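Long-range contacts in predicted ancestral HMA domain of Pik-1 from Oryza spp. (PDB 7BNT), which is a reconstructed ancestor of the heavy-metal-associated domain integrated in a rice immune receptor, and probably binds a pathogen effector protein: residues 8-13 / 67-72; 32-37 / 49-54. All coordinates share one frame; numbering follows the deposited sequence. Where two conformers were deposited one is given.

Contact 1: residues 8-13 / 67-72; sequences IVIKVP and GHAELL
Ile10 lies beside Leu71 and Ala69 where the strands of 8-13 and 67-72 run antiparallel, at 139° to each other. The Ile10 side chain leaves the sheet on the same face as Leu71. Its CB has the carbonyl oxygen of Glu70 as its nearest neighbour across the contact. There it forks: CG2, anti to the backbone N, comes closer to Glu70 O, at 3.6 Å, and meets Ala69 CB of the adjoining loop at 3.9 Å, while CG1 reaches Leu71 CD1 at 4.0 Å. An extended chi2 (168°) carries CD1 onward, past the atoms of 67-72, and the side chain packs on Leu58 of helix 55-65. A beta-branched residue suits this place because its two arms fill two directions at once, and the small Ala69 suits the close approach of CG2. Leu71 CD1 also lies 3.6 Å from Val9 O, so this methyl covers backbone as well as side chain.

The main chain supplies the polar part. Leu72 N gives a nearly straight bond to Val9 O (2.8 Å, 168° at the hydrogen), and Lys11 and Glu70 form a reciprocal pair: Lys11 N to Glu70 O at 2.8 Å and Glu70 N to Lys11 O at 3.1 Å. On the face of Lys11 and Glu70, Leu72 CD1 rests 3.7 Å from Lys11 CB, while the rest of the lysine extends away. The ladder ends at this pair. Beyond it Pro13, lacking an N-H, cannot donate to His68 O, and its CG lies against Gly67 CA. Glycine suits that position, since a CB there would collide with the proline.

Ala69 rests on Leu62 of helix 55-65. Strand 45-50 bonds to the far edge of strand 6-11, while strand 70-74 is the edge of the sheet within this chain, where Leu71 and Leu72 meet a chain of another protein.

Contact 2: residues 32-37 / 49-54; sequences GVDSVA and VGDGID. With EDO (1,2-ethanediol), chain D.
Val49 O receives two backbone donors, Asp34 N at 2.8 Å and Ser35 N at 3.2 Å, which makes this a classic beta bulge: two residues of one strand face a single residue of the other. Val49 N returns a nearly straight bond to Ser35 O (169°), so both polar backbone atoms of Val49 are satisfied. Beyond the bulge, Asp51 N donates to Gly32 O. Gly50 sits between these bonds, and any CB on it would run into Gly32 O. Gly32 has a positive phi (81°), which glycine tolerates easily. Ethanediol O2, probably from the crystallisation liquor, lies 2.9 Å from Val33 O and may donate to it, though its proton has another acceptor within reach.

The carboxylates of Asp34 and Asp51 approach to 4.3 Å between their OD2 atoms, a repulsion that Lys5, salt-bridged to both, would largely offset. A water donates to Asp34 OD1 and Asp51 OD2, 2.9 Å from each, but has more acceptors in reach than protons. A chi1 of 52° sets Ser35 OG between the backbone N and the carbonyl carbon, 3.7 Å from Val49 CB; it bonds to a polar side chain of another protein's chain.

Ile53, in the loop after the strand, meets Val33 obliquely, its CD1 3.9 Å from Val33 CG2. An alanine here would probably leave a gap beside Val33 CG2 and remove the apolar atoms packed near Gly32 O.

Gln6 of strand 6-11 takes Ile53 N, and Asp54, the N-cap, leads into helix 55-65. Val36 packs on helix 17-28, and residues 35-37 continue the sheet, antiparallel, into the second subunit.

Overall arrangement
The two contacts lie on opposite sides of the chain's centre, at different strand pairs of one four-stranded antiparallel sheet, part of a ferredoxin-like beta-alpha-beta-beta-alpha-beta fold. Contact 1 joins the first strand to the last, 54 residues apart at the closest ends, and closes the chain; contact 2, nested within that loop, ties the ends of a hairpin. Their centres lie about 15 Å apart, and strands 6-11 and 45-50 are neighbours between them. Contact 1 is only partly buried, with regular pairing and apolar packing on a helix. Contact 2 is more buried, yet richer in charge and glycine, and its bulge departs from regular pairing. Both edge strands meet other chains.

Contact 1: residues 8-13 / 67-72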
loop_
_atom_site.group_PDB
_atom_site.type_symbol
_atom_site.label_atom_id
_atom_site.label_comp_id
_atom_site.label_asym_id
_atom_site.label_seq_id
_atom_site.Cartn_x
_atom_site.Cartn_y
_atom_site.Cartn_z
ATOM N N ILE B 8 -2.090 3.957 5.998
ATOM C CA ILE B 8 -1.681 5.275 5.476
ATOM C C ILE B 8 -1.104 5.079 4.080
ATOM O O ILE B 8 -0.697 3.968 3.687
ATOM C CB ILE B 8 -0.678 5.971 6.405
ATOM C CG1 ILE B 8 0.618 5.173 6.446
ATOM C CG2 ILE B 8 -1.257 6.228 7.798
ATOM C CD1 ILE B 8 1.699 5.845 7.218
ATOM N N VAL B 9 -1.067 6.186 3.373
ATOM C CA VAL B 9 -0.539 6.247 1.992
ATOM C C VAL B 9 0.467 7.392 1.931
ATOM O O VAL B 9 0.130 8.519 2.317
ATOM C CB VAL B 9 -1.648 6.446 0.958
ATOM C CG1 VAL B 9 -1.060 6.479 -0.434
ATOM C CG2 VAL B 9 -2.690 5.344 1.074
ATOM N N ILE B 10 1.656 7.083 1.445
ATOM C CA ILE B 10 2.767 8.046 1.312
ATOM C C ILE B 10 3.235 8.057 -0.143
ATOM O O ILE B 10 3.545 7.001 -0.699
ATOM C CB ILE B 10 3.918 7.730 2.292
ATOM C CG1 ILE B 10 3.450 7.856 3.743
ATOM C CG2 ILE B 10 5.098 8.644 2.018
ATOM C CD1 ILE B 10 4.428 7.288 4.763
ATOM N N LYS B 11 3.278 9.237 -0.740
ATOM C CA LYS B 11 3.853 9.424 -2.087
ATOM C C LYS B 11 5.377 9.395 -1.963
ATOM O O LYS B 11 5.932 10.059 -1.056
ATOM C CB LYS B 11 3.402 10.745 -2.709
ATOM C CG LYS B 11 3.881 10.951 -4.150
ATOM C CD LYS B 11 3.120 12.073 -4.850
ATOM C CE LYS B 11 3.582 12.378 -6.255
ATOM N NZ LYS B 11 2.786 13.477 -6.861
ATOM N N VAL B 12 6.001 8.582 -2.793
ATOM C CA VAL B 12 7.461 8.359 -2.690
ATOM C C VAL B 12 8.123 8.823 -3.963
ATOM O O VAL B 12 7.501 8.866 -5.014
ATOM C CB VAL B 12 7.816 6.898 -2.391
ATOM C CG1 VAL B 12 7.304 6.510 -1.013
ATOM C CG2 VAL B 12 7.308 5.954 -3.470
ATOM N N PRO B 13 9.440 9.097 -3.869
ATOM C CA PRO B 13 10.205 9.567 -5.009
ATOM C C PRO B 13 10.247 8.492 -6.096
ATOM O O PRO B 13 10.375 7.294 -5.823
ATOM C CB PRO B 13 11.577 9.847 -4.391
ATOM C CG PRO B 13 11.642 8.853 -3.254
ATOM C CD PRO B 13 10.264 8.941 -2.659
ATOM N N GLY B 67 14.622 10.035 -0.536
ATOM C CA GLY B 67 14.120 11.110 -1.389
ATOM C C GLY B 67 12.794 11.604 -0.831
ATOM O O GLY B 67 12.259 11.036 0.172
ATOM N N HIS B 68 12.276 12.648 -1.439
ATOM C CA HIS B 68 11.092 13.371 -0.945
ATOM C C HIS B 68 9.913 12.408 -0.771
ATOM O O HIS B 68 9.658 11.580 -1.686
ATOM C CB HIS B 68 10.707 14.534 -1.849
ATOM C CG HIS B 68 9.677 15.393 -1.192
ATOM N ND1 HIS B 68 9.880 15.939 0.068
ATOM C CD2 HIS B 68 8.425 15.747 -1.567
ATOM C CE1 HIS B 68 8.814 16.634 0.415
ATOM N NE2 HIS B 68 7.906 16.536 -0.573
ATOM N N ALA B 69 9.146 12.631 0.285
ATOM C CA ALA B 69 7.973 11.810 0.637
ATOM C C ALA B 69 6.883 12.741 1.149
ATOM O O ALA B 69 7.188 13.773 1.758
ATOM C CB ALA B 69 8.342 10.779 1.670
ATOM N N GLU B 70 5.640 12.362 0.925
ATOM C CA GLU B 70 4.471 13.190 1.263
ATOM C C GLU B 70 3.345 12.275 1.739
ATOM O O GLU B 70 2.928 11.382 1.000
ATOM C CB GLU B 70 4.074 14.007 0.029
ATOM C CG GLU B 70 2.915 14.930 0.238
ATOM C CD GLU B 70 2.558 15.731 -1.009
ATOM O OE1 GLU B 70 3.112 15.430 -2.112
ATOM O OE2 GLU B 70 1.701 16.625 -0.894
ATOM N N LEU B 71 2.871 12.503 2.948
ATOM C CA LEU B 71 1.679 11.798 3.460
ATOM C C LEU B 71 0.458 12.232 2.666
ATOM O O LEU B 71 0.194 13.447 2.594
ATOM C CB LEU B 71 1.511 12.089 4.942
ATOM C CG LEU B 71 0.370 11.389 5.671
ATOM C CD1 LEU B 71 0.526 9.885 5.637
ATOM C CD2 LEU B 71 0.301 11.864 7.106
ATOM N N LEU B 72 -0.319 11.272 2.169
ATOM C CA LEU B 72 -1.501 11.634 1.372
ATOM C C LEU B 72 -2.798 11.074 1.928
ATOM O O LEU B 72 -3.851 11.549 1.486
ATOM C CB LEU B 72 -1.323 11.183 -0.080
ATOM C CG LEU B 72 -0.189 11.843 -0.858
ATOM C CD1 LEU B 72 -0.226 11.321 -2.277
ATOM C CD2 LEU B 72 -0.279 13.357 -0.868
#

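Contact 2: residues 32-37 / 49-54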
loop_
_atom_site.group_PDB
_atom_site.type_symbol
_atom_site.label_atom_id
_atom_site.label_comp_id
_atom_site.label_asym_id
_atom_site.label_seq_id
_atom_site.Cartn_x
_atom_site.Cartn_y
_atom_site.Cartn_z
ATOM N N GLY B 32 6.105 -2.729 13.343
ATOM C CA GLY B 32 4.630 -2.726 13.385
ATOM C C GLY B 32 3.982 -2.699 12.018
ATOM O O GLY B 32 2.786 -2.566 11.966
ATOM N N VAL B 33 4.755 -2.760 10.949
ATOM C CA VAL B 33 4.209 -2.879 9.575
ATOM C C VAL B 33 3.821 -4.326 9.307
ATOM O O VAL B 33 4.633 -5.229 9.509
ATOM C CB VAL B 33 5.197 -2.333 8.535
ATOM C CG1 VAL B 33 4.758 -2.665 7.108
ATOM C CG2 VAL B 33 5.379 -0.837 8.753
ATOM N N ASP B 34 2.610 -4.529 8.832
ATOM C CA ASP B 34 2.098 -5.842 8.399
ATOM C C ASP B 34 2.223 -5.993 6.889
ATOM O O ASP B 34 2.514 -7.117 6.451
ATOM C CB ASP B 34 0.662 -6.021 8.831
ATOM C CG ASP B 34 0.516 -6.010 10.339
ATOM O OD1 ASP B 34 1.484 -6.400 11.029
ATOM O OD2 ASP B 34 -0.522 -5.541 10.764
ATOM N N SER B 35 1.966 -4.949 6.124
ATOM C CA SER B 35 1.944 -5.099 4.663
ATOM C C SER B 35 2.183 -3.749 4.006
ATOM O O SER B 35 1.827 -2.705 4.572
ATOM C CB SER B 35 0.673 -5.766 4.167
ATOM O OG SER B 35 -0.465 -5.103 4.675
ATOM N N VAL B 36 2.713 -3.833 2.787
ATOM C CA VAL B 36 2.996 -2.629 1.968
ATOM C C VAL B 36 2.589 -2.966 0.542
ATOM O O VAL B 36 2.783 -4.102 0.103
ATOM C CB VAL B 36 4.476 -2.204 1.994
ATOM C CG1 VAL B 36 4.869 -1.775 3.382
ATOM C CG2 VAL B 36 5.397 -3.287 1.488
ATOM N N ALA B 37 2.114 -1.962 -0.187
ATOM C CA ALA B 37 1.788 -2.130 -1.617
ATOM C C ALA B 37 2.016 -0.828 -2.361
ATOM O O ALA B 37 1.757 0.254 -1.830
ATOM C CB ALA B 37 0.355 -2.588 -1.792
ATOM N N VAL B 49 -0.009 -0.827 5.995
ATOM C CA VAL B 49 -0.989 -1.273 7.006
ATOM C C VAL B 49 -0.207 -1.874 8.169
ATOM O O VAL B 49 0.740 -2.653 7.968
ATOM C CB VAL B 49 -2.000 -2.256 6.415
ATOM C CG1 VAL B 49 -2.847 -2.938 7.471
ATOM C CG2 VAL B 49 -2.868 -1.539 5.416
ATOM N N GLY B 50 -0.609 -1.513 9.363
ATOM C CA GLY B 50 -0.007 -2.099 10.548
ATOM C C GLY B 50 -0.523 -1.429 11.786
ATOM O O GLY B 50 -1.569 -0.857 11.765
ATOM N N ASP B 51 0.195 -1.571 12.862
ATOM C CA ASP B 51 -0.247 -0.908 14.101
ATOM C C ASP B 51 0.962 -0.264 14.761
ATOM O O ASP B 51 2.091 -0.717 14.581
ATOM C CB ASP B 51 -1.069 -1.886 14.928
ATOM C CG ASP B 51 -0.296 -3.125 15.263
ATOM O OD1 ASP B 51 0.718 -2.969 15.949
ATOM O OD2 ASP B 51 -0.701 -4.226 14.826
ATOM N N GLY B 52 0.710 0.848 15.431
ATOM C CA GLY B 52 1.754 1.612 16.132
ATOM C C GLY B 52 2.723 2.254 15.152
ATOM O O GLY B 52 3.881 2.488 15.521
ATOM N N ILE B 53 2.297 2.509 13.917
ATOM C CA ILE B 53 3.162 3.202 12.919
ATOM C C ILE B 53 3.034 4.689 13.144
ATOM O O ILE B 53 1.922 5.202 13.250
ATOM C CB ILE B 53 2.823 2.834 11.481
ATOM C CG1 ILE B 53 2.985 1.339 11.243
ATOM C CG2 ILE B 53 3.660 3.658 10.504
ATOM C CD1 ILE B 53 2.100 0.863 10.150
ATOM N N ASP B 54 4.167 5.355 13.172
ATOM C CA ASP B 54 4.194 6.821 13.306
ATOM C C ASP B 54 4.346 7.382 11.900
ATOM O O ASP B 54 5.456 7.353 11.361
ATOM C CB ASP B 54 5.333 7.236 14.227
ATOM C CG ASP B 54 5.369 8.720 14.519
ATOM O OD1 ASP B 54 4.947 9.494 13.638
ATOM O OD2 ASP B 54 5.916 9.069 15.579
HETATM C C1 EDO D . 8.928 -6.057 9.822
HETATM O O1 EDO D . 9.633 -4.832 9.922
HETATM C C2 EDO D . 7.800 -6.138 10.781
HETATM O O2 EDO D . 7.102 -4.898 10.934
HETATM O O HOH W 1 1.707 -5.130 13.575
#